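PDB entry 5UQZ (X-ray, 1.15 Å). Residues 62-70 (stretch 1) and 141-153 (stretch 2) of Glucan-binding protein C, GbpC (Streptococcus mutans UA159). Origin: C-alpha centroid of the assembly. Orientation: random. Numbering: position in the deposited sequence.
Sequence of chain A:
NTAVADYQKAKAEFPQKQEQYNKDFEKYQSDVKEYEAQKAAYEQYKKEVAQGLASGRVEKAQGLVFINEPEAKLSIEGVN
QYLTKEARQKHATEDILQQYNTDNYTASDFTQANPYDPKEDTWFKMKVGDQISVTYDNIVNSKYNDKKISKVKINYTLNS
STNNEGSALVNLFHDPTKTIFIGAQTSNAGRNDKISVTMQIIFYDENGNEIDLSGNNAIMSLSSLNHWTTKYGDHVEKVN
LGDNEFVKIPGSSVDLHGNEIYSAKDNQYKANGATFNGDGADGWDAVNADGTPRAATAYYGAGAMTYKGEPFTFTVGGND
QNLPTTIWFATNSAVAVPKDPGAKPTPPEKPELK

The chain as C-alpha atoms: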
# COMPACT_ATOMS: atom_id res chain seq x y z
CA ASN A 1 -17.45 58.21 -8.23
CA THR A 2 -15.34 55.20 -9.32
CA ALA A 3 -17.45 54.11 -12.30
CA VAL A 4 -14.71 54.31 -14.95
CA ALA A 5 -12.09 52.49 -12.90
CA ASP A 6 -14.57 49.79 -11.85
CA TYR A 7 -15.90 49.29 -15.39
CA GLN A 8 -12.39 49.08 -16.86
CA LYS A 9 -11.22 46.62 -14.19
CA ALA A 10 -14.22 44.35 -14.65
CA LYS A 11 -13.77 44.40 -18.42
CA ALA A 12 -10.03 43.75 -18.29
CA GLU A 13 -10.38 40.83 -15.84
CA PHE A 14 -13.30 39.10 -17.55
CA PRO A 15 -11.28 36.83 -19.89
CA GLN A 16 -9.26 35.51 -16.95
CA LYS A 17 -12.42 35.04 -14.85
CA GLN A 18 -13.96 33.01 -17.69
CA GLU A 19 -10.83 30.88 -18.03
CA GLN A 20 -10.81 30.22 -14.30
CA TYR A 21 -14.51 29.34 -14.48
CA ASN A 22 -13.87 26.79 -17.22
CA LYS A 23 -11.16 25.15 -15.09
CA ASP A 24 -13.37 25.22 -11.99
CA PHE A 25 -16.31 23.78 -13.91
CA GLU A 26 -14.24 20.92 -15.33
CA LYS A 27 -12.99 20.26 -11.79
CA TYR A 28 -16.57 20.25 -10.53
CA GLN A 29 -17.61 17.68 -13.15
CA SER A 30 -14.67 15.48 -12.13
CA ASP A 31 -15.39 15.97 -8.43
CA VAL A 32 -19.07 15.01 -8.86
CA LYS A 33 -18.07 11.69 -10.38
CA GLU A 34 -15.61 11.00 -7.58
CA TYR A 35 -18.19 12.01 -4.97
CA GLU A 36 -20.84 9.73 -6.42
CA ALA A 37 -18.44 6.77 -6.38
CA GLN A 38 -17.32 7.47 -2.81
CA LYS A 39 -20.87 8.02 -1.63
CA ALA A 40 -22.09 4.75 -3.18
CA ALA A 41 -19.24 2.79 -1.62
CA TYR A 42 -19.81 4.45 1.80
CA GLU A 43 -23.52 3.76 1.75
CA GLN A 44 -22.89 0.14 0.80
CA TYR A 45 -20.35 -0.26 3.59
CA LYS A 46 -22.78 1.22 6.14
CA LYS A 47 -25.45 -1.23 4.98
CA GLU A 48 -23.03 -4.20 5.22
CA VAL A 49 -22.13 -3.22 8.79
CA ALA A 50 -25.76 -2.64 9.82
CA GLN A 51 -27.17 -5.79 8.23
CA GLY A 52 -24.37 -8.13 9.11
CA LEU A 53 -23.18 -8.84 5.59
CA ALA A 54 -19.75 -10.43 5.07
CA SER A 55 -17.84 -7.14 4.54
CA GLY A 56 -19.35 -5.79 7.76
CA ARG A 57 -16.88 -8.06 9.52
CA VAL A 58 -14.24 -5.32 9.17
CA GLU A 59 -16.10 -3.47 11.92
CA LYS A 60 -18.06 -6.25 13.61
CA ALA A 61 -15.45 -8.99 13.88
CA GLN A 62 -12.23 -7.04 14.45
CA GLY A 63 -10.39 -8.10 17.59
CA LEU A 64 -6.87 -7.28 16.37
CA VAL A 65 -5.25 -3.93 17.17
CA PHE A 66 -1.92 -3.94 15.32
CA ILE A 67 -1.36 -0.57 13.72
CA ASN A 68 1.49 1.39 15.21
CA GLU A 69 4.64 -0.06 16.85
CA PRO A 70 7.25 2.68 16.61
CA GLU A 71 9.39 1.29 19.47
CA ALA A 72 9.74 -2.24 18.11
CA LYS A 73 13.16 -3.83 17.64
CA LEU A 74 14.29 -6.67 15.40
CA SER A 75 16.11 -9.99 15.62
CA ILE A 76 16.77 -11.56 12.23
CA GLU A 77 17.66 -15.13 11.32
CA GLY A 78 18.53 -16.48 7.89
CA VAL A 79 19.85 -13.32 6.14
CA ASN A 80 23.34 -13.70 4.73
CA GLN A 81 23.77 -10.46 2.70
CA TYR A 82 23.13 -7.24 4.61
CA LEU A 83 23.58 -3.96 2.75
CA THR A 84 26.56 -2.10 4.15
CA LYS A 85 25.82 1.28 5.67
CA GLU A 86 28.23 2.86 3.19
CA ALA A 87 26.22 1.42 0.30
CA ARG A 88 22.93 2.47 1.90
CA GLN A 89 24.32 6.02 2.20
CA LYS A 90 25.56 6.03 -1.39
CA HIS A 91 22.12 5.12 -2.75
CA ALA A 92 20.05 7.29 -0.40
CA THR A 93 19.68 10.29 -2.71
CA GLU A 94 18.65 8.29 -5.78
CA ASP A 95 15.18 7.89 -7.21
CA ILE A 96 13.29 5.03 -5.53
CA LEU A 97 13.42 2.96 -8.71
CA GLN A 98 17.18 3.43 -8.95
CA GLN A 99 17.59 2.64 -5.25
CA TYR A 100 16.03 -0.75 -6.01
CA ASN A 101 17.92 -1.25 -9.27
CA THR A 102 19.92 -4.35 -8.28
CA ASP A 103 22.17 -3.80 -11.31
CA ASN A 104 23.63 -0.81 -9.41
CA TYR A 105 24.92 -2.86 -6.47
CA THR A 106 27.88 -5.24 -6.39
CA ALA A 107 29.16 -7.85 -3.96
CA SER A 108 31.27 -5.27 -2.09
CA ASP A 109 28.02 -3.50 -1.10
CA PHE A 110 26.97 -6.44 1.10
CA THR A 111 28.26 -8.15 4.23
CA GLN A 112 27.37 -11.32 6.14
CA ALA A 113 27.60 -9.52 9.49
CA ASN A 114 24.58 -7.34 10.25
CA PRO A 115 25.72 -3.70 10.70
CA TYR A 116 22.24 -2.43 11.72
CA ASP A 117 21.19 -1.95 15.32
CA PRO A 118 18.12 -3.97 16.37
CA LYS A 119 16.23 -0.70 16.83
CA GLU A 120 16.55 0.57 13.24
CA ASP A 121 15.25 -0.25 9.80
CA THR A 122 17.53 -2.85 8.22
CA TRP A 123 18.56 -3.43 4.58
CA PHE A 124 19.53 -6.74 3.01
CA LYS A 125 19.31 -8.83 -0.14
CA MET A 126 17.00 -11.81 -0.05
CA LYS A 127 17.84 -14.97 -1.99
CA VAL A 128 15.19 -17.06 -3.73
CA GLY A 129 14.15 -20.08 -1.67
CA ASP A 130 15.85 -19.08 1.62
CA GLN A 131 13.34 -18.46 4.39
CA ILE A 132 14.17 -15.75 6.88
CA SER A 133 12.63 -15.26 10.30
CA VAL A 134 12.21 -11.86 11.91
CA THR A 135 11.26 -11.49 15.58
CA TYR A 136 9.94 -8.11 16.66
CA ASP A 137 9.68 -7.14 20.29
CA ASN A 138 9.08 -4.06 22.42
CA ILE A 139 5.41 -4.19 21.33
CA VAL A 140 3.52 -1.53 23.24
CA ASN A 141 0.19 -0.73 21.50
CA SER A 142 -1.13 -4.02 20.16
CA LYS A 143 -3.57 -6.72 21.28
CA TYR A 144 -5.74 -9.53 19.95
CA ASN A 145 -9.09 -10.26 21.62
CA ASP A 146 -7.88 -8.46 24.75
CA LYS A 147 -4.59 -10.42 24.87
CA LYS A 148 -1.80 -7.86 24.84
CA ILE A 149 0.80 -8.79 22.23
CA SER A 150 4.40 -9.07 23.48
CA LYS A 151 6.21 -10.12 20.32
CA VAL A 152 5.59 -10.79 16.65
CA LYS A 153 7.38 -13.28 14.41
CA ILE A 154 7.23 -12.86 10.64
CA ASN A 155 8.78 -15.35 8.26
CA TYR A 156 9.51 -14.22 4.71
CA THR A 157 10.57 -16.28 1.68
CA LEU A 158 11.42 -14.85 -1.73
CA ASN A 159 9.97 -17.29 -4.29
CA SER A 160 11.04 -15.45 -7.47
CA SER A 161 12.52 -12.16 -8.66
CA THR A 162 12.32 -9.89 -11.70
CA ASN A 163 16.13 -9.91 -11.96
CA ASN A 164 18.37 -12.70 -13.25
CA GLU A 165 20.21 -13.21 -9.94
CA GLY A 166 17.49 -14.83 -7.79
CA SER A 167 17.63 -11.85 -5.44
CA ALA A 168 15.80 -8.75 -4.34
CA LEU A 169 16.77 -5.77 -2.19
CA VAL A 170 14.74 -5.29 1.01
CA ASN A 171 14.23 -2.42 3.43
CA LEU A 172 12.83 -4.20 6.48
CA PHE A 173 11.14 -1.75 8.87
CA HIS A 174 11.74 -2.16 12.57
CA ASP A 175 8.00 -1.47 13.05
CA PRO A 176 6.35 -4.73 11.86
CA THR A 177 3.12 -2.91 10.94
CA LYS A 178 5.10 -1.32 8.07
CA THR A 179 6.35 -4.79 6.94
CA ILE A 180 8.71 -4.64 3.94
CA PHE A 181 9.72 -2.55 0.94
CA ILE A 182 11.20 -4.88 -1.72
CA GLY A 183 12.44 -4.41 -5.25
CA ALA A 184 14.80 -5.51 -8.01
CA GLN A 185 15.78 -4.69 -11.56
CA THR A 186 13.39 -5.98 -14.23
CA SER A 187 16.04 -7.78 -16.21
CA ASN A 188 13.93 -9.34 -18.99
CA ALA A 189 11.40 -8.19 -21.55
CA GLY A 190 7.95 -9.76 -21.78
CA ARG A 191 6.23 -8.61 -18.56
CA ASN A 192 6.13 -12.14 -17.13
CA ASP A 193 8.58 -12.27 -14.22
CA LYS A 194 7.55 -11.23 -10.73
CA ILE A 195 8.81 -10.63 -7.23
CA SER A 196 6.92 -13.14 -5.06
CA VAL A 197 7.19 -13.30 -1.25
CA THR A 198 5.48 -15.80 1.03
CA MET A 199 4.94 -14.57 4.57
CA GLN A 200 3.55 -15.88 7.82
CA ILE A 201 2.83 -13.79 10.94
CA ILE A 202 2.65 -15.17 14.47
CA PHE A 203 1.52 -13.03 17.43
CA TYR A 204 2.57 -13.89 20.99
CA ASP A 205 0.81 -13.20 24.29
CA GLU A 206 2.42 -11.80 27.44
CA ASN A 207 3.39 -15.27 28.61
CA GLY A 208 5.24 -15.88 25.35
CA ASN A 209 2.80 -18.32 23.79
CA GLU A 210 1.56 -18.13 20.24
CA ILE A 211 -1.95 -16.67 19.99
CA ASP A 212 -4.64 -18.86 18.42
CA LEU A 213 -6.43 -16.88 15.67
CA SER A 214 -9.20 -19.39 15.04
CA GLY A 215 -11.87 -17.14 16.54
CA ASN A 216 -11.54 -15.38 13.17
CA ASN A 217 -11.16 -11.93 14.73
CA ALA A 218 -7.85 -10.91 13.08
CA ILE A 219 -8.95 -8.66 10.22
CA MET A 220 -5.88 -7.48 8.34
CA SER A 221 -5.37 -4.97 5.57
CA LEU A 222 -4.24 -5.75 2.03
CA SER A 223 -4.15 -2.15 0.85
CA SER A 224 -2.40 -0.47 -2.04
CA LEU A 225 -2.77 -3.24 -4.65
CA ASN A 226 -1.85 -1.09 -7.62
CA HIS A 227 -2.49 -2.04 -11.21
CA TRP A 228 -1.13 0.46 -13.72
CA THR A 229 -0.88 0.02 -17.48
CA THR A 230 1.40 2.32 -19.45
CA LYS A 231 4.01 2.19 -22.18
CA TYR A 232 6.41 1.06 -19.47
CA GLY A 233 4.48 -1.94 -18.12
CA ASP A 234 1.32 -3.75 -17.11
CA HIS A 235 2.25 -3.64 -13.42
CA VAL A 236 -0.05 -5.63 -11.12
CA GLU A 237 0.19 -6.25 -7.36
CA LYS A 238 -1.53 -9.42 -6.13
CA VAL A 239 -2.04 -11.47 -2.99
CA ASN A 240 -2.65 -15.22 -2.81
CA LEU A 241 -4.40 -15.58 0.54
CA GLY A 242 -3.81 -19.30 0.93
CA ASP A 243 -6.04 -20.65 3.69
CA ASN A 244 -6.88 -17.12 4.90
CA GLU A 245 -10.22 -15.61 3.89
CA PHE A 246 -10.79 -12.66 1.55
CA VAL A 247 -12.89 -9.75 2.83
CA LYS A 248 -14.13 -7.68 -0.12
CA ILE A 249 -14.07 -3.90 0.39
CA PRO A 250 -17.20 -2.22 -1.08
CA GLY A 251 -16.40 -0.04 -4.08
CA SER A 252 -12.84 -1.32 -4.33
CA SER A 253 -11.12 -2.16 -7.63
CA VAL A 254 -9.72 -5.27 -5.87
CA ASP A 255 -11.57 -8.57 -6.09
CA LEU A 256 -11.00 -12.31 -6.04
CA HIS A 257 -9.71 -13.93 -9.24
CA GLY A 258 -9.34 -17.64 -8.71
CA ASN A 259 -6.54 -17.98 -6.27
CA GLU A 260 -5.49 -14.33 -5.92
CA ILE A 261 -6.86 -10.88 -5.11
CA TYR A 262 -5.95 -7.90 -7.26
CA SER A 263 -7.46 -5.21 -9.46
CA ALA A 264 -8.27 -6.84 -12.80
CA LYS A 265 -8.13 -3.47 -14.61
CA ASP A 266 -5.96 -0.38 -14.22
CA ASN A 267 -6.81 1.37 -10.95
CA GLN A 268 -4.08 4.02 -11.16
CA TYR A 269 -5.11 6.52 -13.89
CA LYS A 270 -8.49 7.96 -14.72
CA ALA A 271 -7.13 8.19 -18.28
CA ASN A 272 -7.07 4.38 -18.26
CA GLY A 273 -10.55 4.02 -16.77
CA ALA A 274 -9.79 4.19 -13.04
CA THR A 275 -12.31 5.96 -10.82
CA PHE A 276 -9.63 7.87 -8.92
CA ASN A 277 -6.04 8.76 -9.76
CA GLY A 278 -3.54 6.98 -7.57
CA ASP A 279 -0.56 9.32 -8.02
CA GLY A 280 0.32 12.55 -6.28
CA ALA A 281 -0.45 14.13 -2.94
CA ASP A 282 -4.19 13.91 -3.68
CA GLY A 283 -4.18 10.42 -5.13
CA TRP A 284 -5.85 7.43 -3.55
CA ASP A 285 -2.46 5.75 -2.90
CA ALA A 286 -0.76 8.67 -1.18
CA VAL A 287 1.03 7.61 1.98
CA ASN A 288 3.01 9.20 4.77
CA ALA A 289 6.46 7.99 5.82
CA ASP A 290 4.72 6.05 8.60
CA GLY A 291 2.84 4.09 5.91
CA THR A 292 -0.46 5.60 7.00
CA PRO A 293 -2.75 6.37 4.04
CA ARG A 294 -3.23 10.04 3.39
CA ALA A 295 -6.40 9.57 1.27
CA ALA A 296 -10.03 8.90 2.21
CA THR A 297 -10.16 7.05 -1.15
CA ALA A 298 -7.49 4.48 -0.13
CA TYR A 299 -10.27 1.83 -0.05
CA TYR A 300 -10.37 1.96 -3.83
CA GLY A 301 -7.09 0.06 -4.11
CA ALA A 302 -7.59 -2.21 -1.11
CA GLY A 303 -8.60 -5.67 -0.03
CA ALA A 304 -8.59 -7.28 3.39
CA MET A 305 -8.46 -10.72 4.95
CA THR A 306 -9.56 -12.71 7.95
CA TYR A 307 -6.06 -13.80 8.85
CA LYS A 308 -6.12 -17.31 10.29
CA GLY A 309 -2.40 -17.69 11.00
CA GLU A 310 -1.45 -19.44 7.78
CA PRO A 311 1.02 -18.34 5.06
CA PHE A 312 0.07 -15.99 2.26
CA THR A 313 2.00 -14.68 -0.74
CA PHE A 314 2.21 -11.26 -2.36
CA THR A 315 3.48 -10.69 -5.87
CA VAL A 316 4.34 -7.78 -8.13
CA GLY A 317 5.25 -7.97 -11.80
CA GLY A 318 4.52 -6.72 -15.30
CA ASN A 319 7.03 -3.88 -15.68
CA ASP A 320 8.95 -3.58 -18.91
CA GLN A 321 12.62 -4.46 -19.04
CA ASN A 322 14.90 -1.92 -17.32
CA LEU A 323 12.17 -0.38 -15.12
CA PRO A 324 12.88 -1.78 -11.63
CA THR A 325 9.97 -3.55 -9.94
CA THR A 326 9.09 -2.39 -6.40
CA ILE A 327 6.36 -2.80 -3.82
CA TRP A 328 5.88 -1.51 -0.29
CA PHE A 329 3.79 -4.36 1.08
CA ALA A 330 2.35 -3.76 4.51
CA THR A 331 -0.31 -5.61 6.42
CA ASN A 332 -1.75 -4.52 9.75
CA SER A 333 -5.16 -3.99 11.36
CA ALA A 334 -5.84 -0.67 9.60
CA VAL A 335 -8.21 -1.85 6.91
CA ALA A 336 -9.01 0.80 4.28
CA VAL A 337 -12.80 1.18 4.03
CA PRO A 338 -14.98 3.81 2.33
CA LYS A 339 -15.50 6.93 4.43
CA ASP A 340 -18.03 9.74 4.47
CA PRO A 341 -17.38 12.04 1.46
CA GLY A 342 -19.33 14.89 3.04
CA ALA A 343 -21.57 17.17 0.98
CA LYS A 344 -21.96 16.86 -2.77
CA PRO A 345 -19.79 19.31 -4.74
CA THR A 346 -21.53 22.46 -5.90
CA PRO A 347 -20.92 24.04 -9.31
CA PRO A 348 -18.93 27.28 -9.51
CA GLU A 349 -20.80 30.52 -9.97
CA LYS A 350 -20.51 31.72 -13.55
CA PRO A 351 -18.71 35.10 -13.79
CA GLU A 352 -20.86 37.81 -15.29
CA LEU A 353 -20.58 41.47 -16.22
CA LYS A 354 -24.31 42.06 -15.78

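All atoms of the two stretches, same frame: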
# COMPACT_ATOMS: atom_id res chain seq x y z
N GLN A 62 -13.63 -7.37 14.19
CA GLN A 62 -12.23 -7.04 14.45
C GLN A 62 -11.88 -7.13 15.92
O GLN A 62 -12.41 -6.38 16.76
CB GLN A 62 -11.94 -5.63 13.94
CG GLN A 62 -10.49 -5.17 14.24
CD GLN A 62 -9.50 -5.94 13.39
OE1 GLN A 62 -9.25 -7.12 13.68
NE2 GLN A 62 -8.93 -5.27 12.37
N GLY A 63 -10.97 -8.02 16.27
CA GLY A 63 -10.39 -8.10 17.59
C GLY A 63 -8.91 -7.78 17.61
O GLY A 63 -8.31 -7.78 18.69
N LEU A 64 -8.30 -7.54 16.45
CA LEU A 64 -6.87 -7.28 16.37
C LEU A 64 -6.66 -5.76 16.35
O LEU A 64 -7.27 -5.06 15.55
CB LEU A 64 -6.30 -7.87 15.09
CG LEU A 64 -4.78 -7.63 14.91
CD1 LEU A 64 -3.97 -8.41 15.92
CD2 LEU A 64 -4.38 -8.06 13.49
N VAL A 65 -5.76 -5.29 17.21
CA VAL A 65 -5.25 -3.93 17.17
C VAL A 65 -3.75 -4.07 16.93
O VAL A 65 -3.02 -4.53 17.81
CB VAL A 65 -5.56 -3.15 18.46
CG1 VAL A 65 -5.00 -1.74 18.34
CG2 VAL A 65 -7.07 -3.15 18.74
N PHE A 66 -3.30 -3.72 15.73
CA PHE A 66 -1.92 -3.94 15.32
C PHE A 66 -1.65 -2.91 14.23
O PHE A 66 -1.72 -3.19 13.03
CB PHE A 66 -1.77 -5.37 14.82
CG PHE A 66 -0.36 -5.71 14.35
CD1 PHE A 66 0.74 -5.58 15.20
CD2 PHE A 66 -0.14 -6.17 13.08
CE1 PHE A 66 2.02 -5.92 14.75
CE2 PHE A 66 1.13 -6.52 12.64
CZ PHE A 66 2.19 -6.41 13.49
N ILE A 67 -1.40 -1.68 14.66
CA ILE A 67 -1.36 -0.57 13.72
C ILE A 67 -0.16 0.31 13.84
O ILE A 67 0.24 0.95 12.85
CB ILE A 67 -2.63 0.25 13.73
CG1 ILE A 67 -2.59 1.37 12.70
CG2 ILE A 67 -2.87 0.75 14.99
CD1 ILE A 67 -2.06 0.82 11.28
N ASN A 68 0.41 0.41 15.01
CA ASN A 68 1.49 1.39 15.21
C ASN A 68 2.44 0.82 16.25
O ASN A 68 2.02 0.70 17.39
CB ASN A 68 0.78 2.69 15.73
CG ASN A 68 1.70 3.77 16.27
OD1 ASN A 68 2.63 4.21 15.59
ND2 ASN A 68 1.36 4.30 17.48
N GLU A 69 3.69 0.48 15.88
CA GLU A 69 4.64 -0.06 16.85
C GLU A 69 5.98 0.61 16.63
O GLU A 69 6.96 0.01 16.17
CB GLU A 69 4.74 -1.59 16.75
CG GLU A 69 3.46 -2.28 17.29
CD GLU A 69 3.23 -2.02 18.78
OE1 GLU A 69 4.13 -1.53 19.50
OE2 GLU A 69 2.10 -2.32 19.26
N PRO A 70 6.07 1.90 16.98
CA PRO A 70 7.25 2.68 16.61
C PRO A 70 8.45 2.42 17.50
O PRO A 70 9.54 2.92 17.22
CB PRO A 70 6.77 4.15 16.76
CG PRO A 70 5.74 4.06 17.83
CD PRO A 70 5.04 2.72 17.63
N ASN A 141 1.52 -1.26 21.83
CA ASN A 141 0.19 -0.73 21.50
C ASN A 141 -0.77 -1.79 21.02
O ASN A 141 -1.86 -1.39 20.59
CB ASN A 141 0.30 0.31 20.38
CG ASN A 141 1.05 1.53 20.82
OD1 ASN A 141 0.89 2.00 21.94
ND2 ASN A 141 1.91 2.05 19.93
N SER A 142 -0.39 -3.05 20.95
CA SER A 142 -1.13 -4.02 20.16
C SER A 142 -1.76 -5.11 21.03
O SER A 142 -1.23 -5.47 22.09
CB SER A 142 -0.22 -4.64 19.10
OG SER A 142 0.19 -3.64 18.17
N LYS A 143 -2.89 -5.66 20.55
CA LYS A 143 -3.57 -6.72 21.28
C LYS A 143 -4.39 -7.52 20.29
O LYS A 143 -4.70 -7.06 19.18
CB LYS A 143 -4.48 -6.16 22.38
CG LYS A 143 -5.63 -5.35 21.89
CD LYS A 143 -6.57 -4.95 23.02
CE LYS A 143 -7.76 -4.15 22.44
NZ LYS A 143 -8.92 -4.08 23.40
N TYR A 144 -4.78 -8.72 20.72
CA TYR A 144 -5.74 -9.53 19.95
C TYR A 144 -6.75 -10.09 20.93
O TYR A 144 -6.37 -10.82 21.85
CB TYR A 144 -5.02 -10.68 19.22
CG TYR A 144 -6.01 -11.60 18.59
CD1 TYR A 144 -6.63 -11.26 17.37
CD2 TYR A 144 -6.37 -12.78 19.20
CE1 TYR A 144 -7.60 -12.10 16.79
CE2 TYR A 144 -7.32 -13.65 18.62
CZ TYR A 144 -7.95 -13.30 17.40
OH TYR A 144 -8.87 -14.11 16.77
N ASN A 145 -8.02 -9.79 20.72
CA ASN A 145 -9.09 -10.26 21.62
C ASN A 145 -8.70 -10.05 23.09
O ASN A 145 -8.81 -10.94 23.94
CB ASN A 145 -9.46 -11.72 21.31
CG ASN A 145 -10.37 -11.81 20.08
OD1 ASN A 145 -10.90 -10.81 19.58
ND2 ASN A 145 -10.56 -13.03 19.58
N ASP A 146 -8.24 -8.84 23.39
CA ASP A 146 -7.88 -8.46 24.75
C ASP A 146 -6.65 -9.18 25.31
O ASP A 146 -6.38 -9.04 26.52
CB ASP A 146 -9.08 -8.53 25.70
CG ASP A 146 -10.09 -7.49 25.39
OD1 ASP A 146 -9.80 -6.50 24.71
OD2 ASP A 146 -11.23 -7.67 25.90
N LYS A 147 -5.90 -9.89 24.49
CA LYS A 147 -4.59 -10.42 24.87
C LYS A 147 -3.57 -9.40 24.37
O LYS A 147 -3.37 -9.26 23.15
CB LYS A 147 -4.34 -11.78 24.21
CG LYS A 147 -5.35 -12.83 24.63
CD LYS A 147 -5.12 -14.12 23.82
CE LYS A 147 -6.01 -15.23 24.34
NZ LYS A 147 -5.54 -16.58 23.91
N LYS A 148 -2.86 -8.76 25.28
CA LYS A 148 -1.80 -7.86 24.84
C LYS A 148 -0.74 -8.69 24.11
O LYS A 148 -0.38 -9.79 24.55
CB LYS A 148 -1.21 -7.18 26.09
CG LYS A 148 -0.14 -6.12 25.75
CD LYS A 148 0.30 -5.41 27.01
CE LYS A 148 1.58 -4.63 26.80
NZ LYS A 148 1.46 -3.50 25.80
N ILE A 149 -0.21 -8.13 23.05
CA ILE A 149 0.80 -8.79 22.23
C ILE A 149 2.18 -8.36 22.69
O ILE A 149 2.45 -7.15 22.79
CB ILE A 149 0.56 -8.48 20.75
CG1 ILE A 149 -0.74 -9.20 20.30
CG2 ILE A 149 1.74 -8.93 19.91
CD1 ILE A 149 -1.31 -8.70 18.95
N SER A 150 3.05 -9.34 22.96
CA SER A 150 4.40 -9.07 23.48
C SER A 150 5.47 -9.15 22.42
O SER A 150 6.58 -8.64 22.66
CB SER A 150 4.74 -10.09 24.56
OG SER A 150 4.84 -11.40 23.98
N LYS A 151 5.19 -9.77 21.30
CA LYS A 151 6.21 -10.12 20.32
C LYS A 151 5.48 -10.53 19.07
O LYS A 151 4.35 -11.04 19.15
CB LYS A 151 7.04 -11.31 20.90
CG LYS A 151 8.10 -11.87 19.99
CD LYS A 151 8.97 -12.87 20.74
CE LYS A 151 8.28 -14.13 21.14
NZ LYS A 151 9.29 -15.08 21.76
N VAL A 152 6.12 -10.35 17.93
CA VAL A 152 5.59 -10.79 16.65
C VAL A 152 6.72 -11.52 15.94
O VAL A 152 7.85 -11.03 15.94
CB VAL A 152 5.10 -9.61 15.76
CG1 VAL A 152 4.41 -10.11 14.51
CG2 VAL A 152 4.15 -8.68 16.58
N LYS A 153 6.42 -12.65 15.30
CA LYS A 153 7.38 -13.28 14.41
C LYS A 153 6.81 -13.25 13.00
O LYS A 153 5.65 -13.62 12.80
CB LYS A 153 7.71 -14.72 14.83
CG LYS A 153 8.75 -15.38 13.92
CD LYS A 153 9.34 -16.65 14.54
CE LYS A 153 8.39 -17.78 14.70
NZ LYS A 153 9.20 -19.01 15.03
O HOH W 1 -8.95 -6.89 21.34
O HOH W 2 -1.05 -1.13 17.37

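Residues 62-70 and 141-153 of GbpC, at least 71 positions apart wherever they touch, meet along a short antiparallel ladder and bury 602 Å² between them, both sides summed. V65 and K143 form the hydrogen-bonded pair, V65 N donating to K143 O at 2.9 Å, almost linearly, and K143 N returning a bond to V65 O at 3.0 Å. L64 and Y144 form the adjacent non-hydrogen-bonded pair, their CA atoms 4.4 Å apart. One residue further, N145 N donates to G63 O at 2.9 Å, so the ladder runs into the type I' turn from Y144 to K147. This tight turn is closed by Y144 N to K147 O (2.9 Å) and K147 N to Y144 O (2.8 Å). Weaker CA-H...O contacts fill in between the amide bonds: Y144 CA lies 3.4 Å from G63 O, and L64 CA 3.6 Å from K143 O. G63 has no side chain, and a CB placed there would lie 1.9 Å from N145 OD1, a clash.

L64 and Y144 share one face of the sheet, where L64 CB sits 4.1 Å from Y144 CD1 at the edge of the tyrosine ring. The leucine also reaches I149, with L64 CD1 4.0 Å from I149 CD1. Further along, F66 CE1 approaches V152 CG2 at 3.9 Å, extending the buried contact to the last strand of the second stretch. On the other face, V65 CG2 rests 3.9 Å from K143 CE, against the aliphatic part of the lysine; the amine beyond it is held within its own stretch by a salt bridge from K143 NZ to D146 OD1 (2.9 Å).

Beyond the ladder, side chains take over the bonding. The buried carboxylate of E69 accepts twice through one oxygen, from N141 N (2.8 Å to E69 OE2) and from the hydroxyl of S142 (OG to E69 OE2, 2.6 Å), tying its charge to two donors. That same S142 OG lies 3.6 Å from F66 CD1, at the ring edge. N141 ND2 donates to N68 O at 2.9 Å, nearly straight, so N141 binds this segment through both its backbone and its side chain.

Water 1 donates to G63 O and accepts from D146 N, both at 2.9 Å, linking the ladder's end to the turn. Water 2 accepts from I67 N (2.8 Å) and donates to S142 OG (2.9 Å), with a weak bond to N141 O (3.3 Å), joining the stretches where direct backbone pairing has ceased.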